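Dockerin type 1 (Clostridium thermocellum, PDB 4DH2) binds, through its two-calcium type I dockerin module, a cohesin of a cellulosome anchoring protein, and so probably anchors the protein that carries it, which may be a glycoside hydrolase. Local coordinates at residues 9-14 with 21-26; 32-35 with 39-42; 45-50 with 54-59. All blocks are in the same frame, centred on the assembly; numbering follows the deposited sequence.

Contact 1: 9-14 with 21-26; sequences DVNADG and YVLMKR. With CA (calcium ion), chain H.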
loop_
_atom_site.group_PDB
_atom_site.type_symbol
_atom_site.label_atom_id
_atom_site.label_comp_id
_atom_site.label_asym_id
_atom_site.label_seq_id
_atom_site.Cartn_x
_atom_site.Cartn_y
_atom_site.Cartn_z
ATOM N N ASP B 9 6.697 -3.023 16.783
ATOM C CA ASP B 9 5.962 -1.828 17.175
ATOM C C ASP B 9 6.898 -0.864 17.892
ATOM O O ASP B 9 6.940 -0.777 19.132
ATOM C CB ASP B 9 4.760 -2.196 18.070
ATOM C CG ASP B 9 4.013 -0.985 18.557
ATOM O OD1 ASP B 9 4.156 0.095 17.963
ATOM O OD2 ASP B 9 3.283 -1.093 19.579
ATOM N N VAL B 10 7.692 -0.159 17.099
ATOM C CA VAL B 10 8.780 0.613 17.647
ATOM C C VAL B 10 8.368 1.959 18.239
ATOM O O VAL B 10 9.179 2.582 18.891
ATOM C CB VAL B 10 9.926 0.812 16.613
ATOM C CG1 VAL B 10 10.430 -0.551 16.122
ATOM C CG2 VAL B 10 9.493 1.696 15.469
ATOM N N ASN B 11 7.120 2.399 18.042
ATOM C CA ASN B 11 6.638 3.590 18.750
ATOM C C ASN B 11 5.631 3.242 19.846
ATOM O O ASN B 11 5.036 4.131 20.432
ATOM C CB ASN B 11 6.036 4.639 17.806
ATOM C CG ASN B 11 4.896 4.115 16.949
ATOM O OD1 ASN B 11 4.390 2.996 17.110
ATOM N ND2 ASN B 11 4.485 4.947 16.001
ATOM N N ALA B 12 5.467 1.948 20.100
ATOM C CA ALA B 12 4.654 1.454 21.214
ATOM C C ALA B 12 3.234 2.018 21.169
ATOM O O ALA B 12 2.696 2.462 22.191
ATOM C CB ALA B 12 5.347 1.781 22.577
ATOM N N ASP B 13 2.607 1.994 20.000
ATOM C CA ASP B 13 1.242 2.501 19.910
ATOM C C ASP B 13 0.278 1.335 19.724
ATOM O O ASP B 13 -0.900 1.533 19.470
ATOM C CB ASP B 13 1.086 3.581 18.831
ATOM C CG ASP B 13 1.200 3.035 17.415
ATOM O OD1 ASP B 13 1.532 1.844 17.246
ATOM O OD2 ASP B 13 0.950 3.809 16.466
ATOM N N GLY B 14 0.784 0.108 19.858
ATOM C CA GLY B 14 -0.068 -1.066 19.797
ATOM C C GLY B 14 -0.136 -1.787 18.470
ATOM O O GLY B 14 -0.594 -2.927 18.415
ATOM N N TYR B 21 7.724 1.612 10.261
ATOM C CA TYR B 21 8.654 1.458 9.141
ATOM C C TYR B 21 9.529 2.701 8.944
ATOM O O TYR B 21 10.765 2.614 8.792
ATOM C CB TYR B 21 7.849 1.192 7.863
ATOM C CG TYR B 21 8.656 0.852 6.630
ATOM C CD1 TYR B 21 9.546 -0.209 6.626
ATOM C CD2 TYR B 21 8.479 1.568 5.454
ATOM C CE1 TYR B 21 10.270 -0.520 5.505
ATOM C CE2 TYR B 21 9.207 1.257 4.315
ATOM C CZ TYR B 21 10.099 0.205 4.363
ATOM O OH TYR B 21 10.831 -0.131 3.251
ATOM N N VAL B 22 8.897 3.866 8.926
ATOM C CA VAL B 22 9.632 5.117 8.786
ATOM C C VAL B 22 10.594 5.311 9.953
ATOM O O VAL B 22 11.780 5.674 9.746
ATOM C CB VAL B 22 8.653 6.301 8.715
ATOM C CG1 VAL B 22 9.400 7.603 8.715
ATOM C CG2 VAL B 22 7.781 6.184 7.425
ATOM N N LEU B 23 10.129 5.028 11.177
ATOM C CA LEU B 23 10.997 5.127 12.347
ATOM C C LEU B 23 12.194 4.162 12.281
ATOM O O LEU B 23 13.336 4.543 12.611
ATOM C CB LEU B 23 10.211 4.914 13.639
ATOM C CG LEU B 23 9.290 6.070 14.055
ATOM C CD1 LEU B 23 8.403 5.615 15.197
ATOM C CD2 LEU B 23 10.052 7.318 14.451
ATOM N N MET B 24 11.959 2.930 11.862
ATOM C CA MET B 24 13.036 1.968 11.704
ATOM C C MET B 24 14.092 2.498 10.718
ATOM O O MET B 24 15.302 2.451 10.984
ATOM C CB MET B 24 12.469 0.650 11.187
ATOM C CG MET B 24 13.521 -0.348 10.797
ATOM S SD MET B 24 14.346 -1.065 12.217
ATOM C CE MET B 24 13.116 -2.342 12.525
ATOM N N LYS B 25 13.629 2.967 9.561
ATOM C CA LYS B 25 14.532 3.550 8.562
ATOM C C LYS B 25 15.337 4.697 9.123
ATOM O O LYS B 25 16.580 4.768 8.910
ATOM C CB LYS B 25 13.763 4.004 7.313
ATOM C CG LYS B 25 13.493 2.885 6.313
ATOM C CD LYS B 25 13.101 3.471 4.952
ATOM C CE LYS B 25 12.668 2.421 3.896
ATOM N NZ LYS B 25 12.088 3.038 2.598
ATOM N N ARG B 26 14.674 5.622 9.813
ATOM C CA ARG B 26 15.390 6.765 10.388
ATOM C C ARG B 26 16.341 6.332 11.462
ATOM O O ARG B 26 17.410 6.891 11.612
ATOM C CB ARG B 26 14.394 7.776 10.959
ATOM C CG ARG B 26 13.620 8.438 9.839
ATOM C CD ARG B 26 12.584 9.449 10.374
ATOM N NE ARG B 26 11.834 9.943 9.238
ATOM C CZ ARG B 26 10.791 10.760 9.314
ATOM N NH1 ARG B 26 10.410 11.211 10.494
ATOM N NH2 ARG B 26 10.157 11.121 8.211
HETATM CA CA CA H . 3.512 1.227 15.958
HETATM O O HOH W 1 2.596 2.979 14.566
#
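V10 and L23 meet where the first calcium loop of the dockerin, an EF-hand-like loop with a single flanking helix, folds back on helix 18-28. The V10 methyl CG2 lies 3.8 Å from L23 CB, and the two side chains run past each other in opposite directions. With L23 CG anti to the carbonyl carbon (chi1 -73°), the leucine's CD1 branch reaches the loop and rests 3.7 Å from CB of N11, whose side chain crosses it at about a right angle.

Next to this apolar patch sits the calcium ion. It is bound at 2.4 Å by OD1 of D9, and OD1 of N11 and of D13 bind it as well. D20 and the carbonyl of V15 complete the protein ligands, together with a water. The backbone in turn secures the D9 carboxylate: D13 N donates to the syn lone pair of OD1, while G14 N reaches OD2 on the syn side but 33° out of the plane. A type I turn from D9 to A12 lies between the ligands D9 and D13 and includes N11.

Elsewhere on the helix, K25 forms salt bridges with D94 and D96 of the cohesin chain, and R26 hydrogen-bonds Q98 and the carbonyl of F144 of that chain. The metal-bound water donates to the second carboxylate oxygen of D13, OD2, at 2.6 Å.

Contact 2: 32-35 with 39-42; sequences IADF and DDMW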
loop_
_atom_site.group_PDB
_atom_site.type_symbol
_atom_site.label_atom_id
_atom_site.label_comp_id
_atom_site.label_asym_id
_atom_site.label_seq_id
_atom_site.Cartn_x
_atom_site.Cartn_y
_atom_site.Cartn_z
ATOM N N ILE B 32 17.333 9.447 13.653
ATOM C CA ILE B 32 16.983 9.519 15.071
ATOM C C ILE B 32 17.937 8.613 15.845
ATOM O O ILE B 32 18.469 7.630 15.311
ATOM C CB ILE B 32 15.514 9.097 15.368
ATOM C CG1 ILE B 32 15.278 7.648 14.917
ATOM C CG2 ILE B 32 14.539 10.110 14.735
ATOM C CD1 ILE B 32 13.843 7.087 15.158
ATOM N N ALA B 33 18.148 8.949 17.102
ATOM C CA ALA B 33 19.147 8.268 17.912
ATOM C C ALA B 33 18.534 7.028 18.514
ATOM O O ALA B 33 19.221 6.035 18.725
ATOM C CB ALA B 33 19.640 9.173 19.006
ATOM N N ASP B 34 17.230 7.083 18.777
ATOM C CA ASP B 34 16.550 5.979 19.434
ATOM C C ASP B 34 15.062 5.895 19.078
ATOM O O ASP B 34 14.491 6.851 18.565
ATOM C CB ASP B 34 16.705 6.106 20.946
ATOM C CG ASP B 34 16.845 4.767 21.619
ATOM O OD1 ASP B 34 16.354 3.778 21.046
ATOM O OD2 ASP B 34 17.456 4.703 22.704
ATOM N N PHE B 35 14.464 4.736 19.331
ATOM C CA PHE B 35 13.022 4.540 19.135
ATOM C C PHE B 35 12.225 5.147 20.280
ATOM O O PHE B 35 12.721 5.247 21.404
ATOM C CB PHE B 35 12.685 3.053 19.054
ATOM C CG PHE B 35 13.150 2.389 17.805
ATOM C CD1 PHE B 35 12.874 2.931 16.569
ATOM C CD2 PHE B 35 13.846 1.204 17.869
ATOM C CE1 PHE B 35 13.291 2.308 15.422
ATOM C CE2 PHE B 35 14.269 0.576 16.724
ATOM C CZ PHE B 35 13.999 1.129 15.502
ATOM N N ASP B 39 12.374 -0.861 24.802
ATOM C CA ASP B 39 13.391 -1.885 24.607
ATOM C C ASP B 39 13.673 -2.037 23.107
ATOM O O ASP B 39 12.995 -2.810 22.433
ATOM C CB ASP B 39 12.885 -3.212 25.194
ATOM C CG ASP B 39 13.965 -4.297 25.229
ATOM O OD1 ASP B 39 14.955 -4.215 24.462
ATOM O OD2 ASP B 39 13.809 -5.250 26.025
ATOM N N ASP B 40 14.662 -1.308 22.601
ATOM C CA ASP B 40 14.948 -1.279 21.168
ATOM C C ASP B 40 15.063 -2.671 20.577
ATOM O O ASP B 40 14.509 -2.964 19.516
ATOM C CB ASP B 40 16.259 -0.547 20.901
ATOM C CG ASP B 40 16.174 0.919 21.215
ATOM O OD1 ASP B 40 15.042 1.434 21.331
ATOM O OD2 ASP B 40 17.239 1.559 21.361
ATOM N N MET B 41 15.827 -3.517 21.250
ATOM C CA MET B 41 16.116 -4.821 20.710
ATOM C C MET B 41 14.849 -5.682 20.688
ATOM O O MET B 41 14.609 -6.428 19.742
ATOM C CB MET B 41 17.235 -5.476 21.510
ATOM C CG MET B 41 17.837 -6.678 20.820
ATOM S SD MET B 41 18.739 -6.356 19.269
ATOM C CE MET B 41 20.166 -5.462 19.903
ATOM N N TRP B 42 14.012 -5.581 21.711
ATOM C CA TRP B 42 12.817 -6.411 21.711
ATOM C C TRP B 42 11.883 -6.007 20.558
ATOM O O TRP B 42 11.446 -6.850 19.768
ATOM C CB TRP B 42 12.072 -6.341 23.042
ATOM C CG TRP B 42 10.844 -7.143 22.940
ATOM C CD1 TRP B 42 9.576 -6.676 22.838
ATOM C CD2 TRP B 42 10.761 -8.574 22.853
ATOM N NE1 TRP B 42 8.697 -7.724 22.714
ATOM C CE2 TRP B 42 9.398 -8.901 22.720
ATOM C CE3 TRP B 42 11.706 -9.607 22.886
ATOM C CZ2 TRP B 42 8.951 -10.218 22.619
ATOM C CZ3 TRP B 42 11.261 -10.919 22.788
ATOM C CH2 TRP B 42 9.893 -11.210 22.657
#
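F35 and D40 mark the closest backbone approach, their CA atoms 6.5 Å apart, where the irregular linker 32-35 passes the first turn of helix 40-44. The D40 carboxylate carries this contact on the helix side. Its CG stands anti to the carbonyl carbon (chi1 -68°), and from there the acid group reaches back to the linker.

D40 OD1 lies 3.7 Å from F35 CB and equally far from CD2 of the same ring. The oxygen thus sits at the ring edge, near the ring plane, and the carboxylate is turned 86° from the ring. Such an edge approach would set a partly negative oxygen near the rim of the phenyl group. The same carboxylate also meets a second acid, D34, with the two carboxylate planes 64° apart. Their modelled oxygens come so near each other that the exact placement of D34 OD1 is doubtful; one of the acids may be protonated.

The start of the helix is capped by D39. This residue occupies the N-cap position, and its OD1 accepts from W42 N at 3.2 Å in a fairly straight bond that meets the oxygen from well above the carboxylate plane.

In the fold, this contact joins the end of the linker after helix 18-28 to the beginning of helix 40-44. Y27 of helix 18-28 stacks on the F35 ring and also touches D34 and D40, while I32 packs on L23 and Y27 of that helix.

Contact 3: 45-50 with 54-59; sequences DVNGDN and DIDCNY. With CA (calcium ion), chain I; SO4 (sulfate ion), chain J; SO4 (sulfate ion), chain K.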
loop_
_atom_site.group_PDB
_atom_site.type_symbol
_atom_site.label_atom_id
_atom_site.label_comp_id
_atom_site.label_asym_id
_atom_site.label_seq_id
_atom_site.Cartn_x
_atom_site.Cartn_y
_atom_site.Cartn_z
ATOM N N ASP B 45 14.381 -5.817 16.738
ATOM C CA ASP B 45 15.024 -6.998 16.165
ATOM C C ASP B 45 13.926 -8.015 15.885
ATOM O O ASP B 45 13.610 -8.847 16.745
ATOM C CB ASP B 45 16.029 -7.610 17.136
ATOM C CG ASP B 45 16.548 -8.955 16.673
ATOM O OD1 ASP B 45 16.579 -9.193 15.462
ATOM O OD2 ASP B 45 16.921 -9.801 17.530
ATOM N N VAL B 46 13.337 -7.938 14.698
ATOM C CA VAL B 46 12.126 -8.713 14.424
ATOM C C VAL B 46 12.417 -10.131 13.947
ATOM O O VAL B 46 11.529 -10.982 13.986
ATOM C CB VAL B 46 11.214 -8.027 13.406
ATOM C CG1 VAL B 46 10.812 -6.659 13.878
ATOM C CG2 VAL B 46 11.883 -7.939 12.050
ATOM N N ASN B 47 13.636 -10.386 13.487
ATOM C CA ASN B 47 14.012 -11.737 13.055
ATOM C C ASN B 47 14.759 -12.489 14.151
ATOM O O ASN B 47 15.027 -13.680 14.022
ATOM C CB ASN B 47 14.802 -11.744 11.739
ATOM C CG ASN B 47 16.174 -11.140 11.873
ATOM O OD1 ASN B 47 16.372 -10.273 12.690
ATOM N ND2 ASN B 47 17.110 -11.571 11.043
ATOM N N GLY B 48 15.088 -11.780 15.225
ATOM C CA GLY B 48 15.648 -12.397 16.413
ATOM C C GLY B 48 17.092 -12.848 16.278
ATOM O O GLY B 48 17.477 -13.843 16.884
ATOM N N ASP B 49 17.895 -12.131 15.494
ATOM C CA ASP B 49 19.322 -12.422 15.400
ATOM C C ASP B 49 20.132 -11.529 16.336
ATOM O O ASP B 49 21.364 -11.502 16.275
ATOM C CB ASP B 49 19.836 -12.298 13.957
ATOM C CG ASP B 49 19.611 -10.924 13.361
ATOM O OD1 ASP B 49 19.090 -10.049 14.072
ATOM O OD2 ASP B 49 19.964 -10.727 12.178
ATOM N N ASN B 50 19.427 -10.830 17.220
ATOM C CA ASN B 50 20.029 -9.939 18.200
ATOM C C ASN B 50 20.813 -8.783 17.587
ATOM O O ASN B 50 21.734 -8.227 18.191
ATOM C CB ASN B 50 20.921 -10.711 19.159
ATOM C CG ASN B 50 20.678 -10.323 20.583
ATOM O OD1 ASN B 50 19.545 -10.008 20.965
ATOM N ND2 ASN B 50 21.736 -10.324 21.387
ATOM N N ASP B 54 19.196 -3.412 8.520
ATOM C CA ASP B 54 18.320 -3.309 7.369
ATOM C C ASP B 54 17.544 -4.617 7.119
ATOM O O ASP B 54 16.488 -4.616 6.472
ATOM C CB ASP B 54 19.102 -2.765 6.155
ATOM C CG ASP B 54 19.317 -1.216 6.249
ATOM O OD1 ASP B 54 18.317 -0.478 6.483
ATOM O OD2 ASP B 54 20.474 -0.730 6.133
ATOM N N ILE B 55 18.023 -5.737 7.646
ATOM C CA ILE B 55 17.253 -6.969 7.546
ATOM C C ILE B 55 15.908 -6.842 8.267
ATOM O O ILE B 55 14.874 -7.306 7.786
ATOM C CB ILE B 55 18.037 -8.146 8.122
ATOM C CG1 ILE B 55 19.284 -8.382 7.266
ATOM C CG2 ILE B 55 17.146 -9.399 8.177
ATOM C CD1 ILE B 55 20.303 -9.331 7.912
ATOM N N ASP B 56 15.931 -6.200 9.428
ATOM C CA ASP B 56 14.711 -5.950 10.169
ATOM C C ASP B 56 13.806 -5.000 9.427
ATOM O O ASP B 56 12.593 -5.215 9.365
ATOM C CB ASP B 56 15.047 -5.371 11.530
ATOM C CG ASP B 56 15.879 -6.322 12.327
ATOM O OD1 ASP B 56 15.337 -7.362 12.713
ATOM O OD2 ASP B 56 17.086 -6.071 12.501
ATOM N N CYS B 57 14.401 -3.960 8.845
ATOM C CA CYS B 57 13.618 -3.028 8.031
ATOM C C CYS B 57 12.934 -3.763 6.886
ATOM O O CYS B 57 11.762 -3.534 6.586
ATOM C CB CYS B 57 14.516 -1.952 7.456
ATOM S SG CYS B 57 13.636 -0.418 7.173
ATOM N N ASN B 58 13.678 -4.647 6.223
ATOM C CA ASN B 58 13.095 -5.430 5.135
ATOM C C ASN B 58 11.969 -6.339 5.601
ATOM O O ASN B 58 10.980 -6.539 4.883
ATOM C CB ASN B 58 14.166 -6.250 4.438
ATOM C CG ASN B 58 13.679 -6.797 3.115
ATOM O OD1 ASN B 58 13.459 -6.042 2.172
ATOM N ND2 ASN B 58 13.466 -8.093 3.054
ATOM N N TYR B 59 12.078 -6.896 6.809
ATOM C CA TYR B 59 11.000 -7.714 7.337
ATOM C C TYR B 59 9.790 -6.852 7.566
ATOM O O TYR B 59 8.667 -7.283 7.311
ATOM C CB TYR B 59 11.362 -8.435 8.640
ATOM C CG TYR B 59 11.975 -9.780 8.412
ATOM C CD1 TYR B 59 13.340 -9.964 8.524
ATOM C CD2 TYR B 59 11.193 -10.863 8.055
ATOM C CE1 TYR B 59 13.921 -11.201 8.294
ATOM C CE2 TYR B 59 11.753 -12.100 7.820
ATOM C CZ TYR B 59 13.110 -12.270 7.951
ATOM O OH TYR B 59 13.654 -13.506 7.715
HETATM CA CA CA I . 17.500 -8.370 13.441
HETATM S S SO4 J . 17.147 -13.967 8.377
HETATM O O1 SO4 J . 16.542 -13.462 7.149
HETATM O O2 SO4 J . 18.301 -13.119 8.671
HETATM O O3 SO4 J . 16.176 -13.962 9.465
HETATM O O4 SO4 J . 17.579 -15.354 8.192
HETATM S S SO4 K . 12.253 -9.318 -0.592
HETATM O O1 SO4 K . 12.028 -8.524 -1.796
HETATM O O2 SO4 K . 13.695 -9.409 -0.349
HETATM O O3 SO4 K . 11.614 -8.661 0.545
HETATM O O4 SO4 K . 11.672 -10.655 -0.756
HETATM O O HOH W 2 18.899 -8.385 11.618
#
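The second calcium site of the dockerin, a loop of EF-hand type, is closed here by the start of helix 54-64. D56 supplies both carboxylate oxygens to the calcium ion, each at 2.5 Å, alongside single oxygens, OD1 of D45, N47 and D49. A water and the carbonyl of V51 complete the shell.

D56 OD1 does double duty: V46 N donates to it at 2.9 Å from 42° above the carboxylate plane, tying the loop backbone to the helix. Beside that bond, V46 CG2 packs 3.5 Å from Y59 CB.

N47 divides its amide between two tasks. While OD1 binds the metal, ND2 donates to D49 OD2. N47 ND2 also donates, at 3.0 Å and 164°, to O3 of a sulfate probably taken from the crystallisation liquor. The Y59 hydroxyl also meets this ion, its OH 2.9 Å from O1. N47 CG lies between the backbone N and the carbonyl carbon (chi1 68°), which places the amide between the calcium and the helix, with ND2 3.6 Å from I55 CG2.

Helix 18-28 packs against helix 54-64, M24 touching D56 and C57, while F71 and P72 of the C-terminal tail cover V46 and Y59 respectively.

In the fold
Contacts 1 and 3 are the two calcium-loop and helix units of the dockerin, on opposite sides of the chain's centre with their own centres about 13 Å apart. Helix packing joins them: K25 CG lies 3.4 Å from C57 SG, and Y21 CE1 3.5 Å from C57 O. The side chain of V10 is about 11 Å from the second calcium ion, and that of V46 about 11 Å from the first. Contact 2 belongs to the connection between them. Its centre is about 9 Å from that of contact 1, where V10 O meets F35 CB at 3.5 Å, and M41 SD touches the backbone of N50 in contact 3. In this complex only contact 1 reaches the cohesin, through segment 21-26.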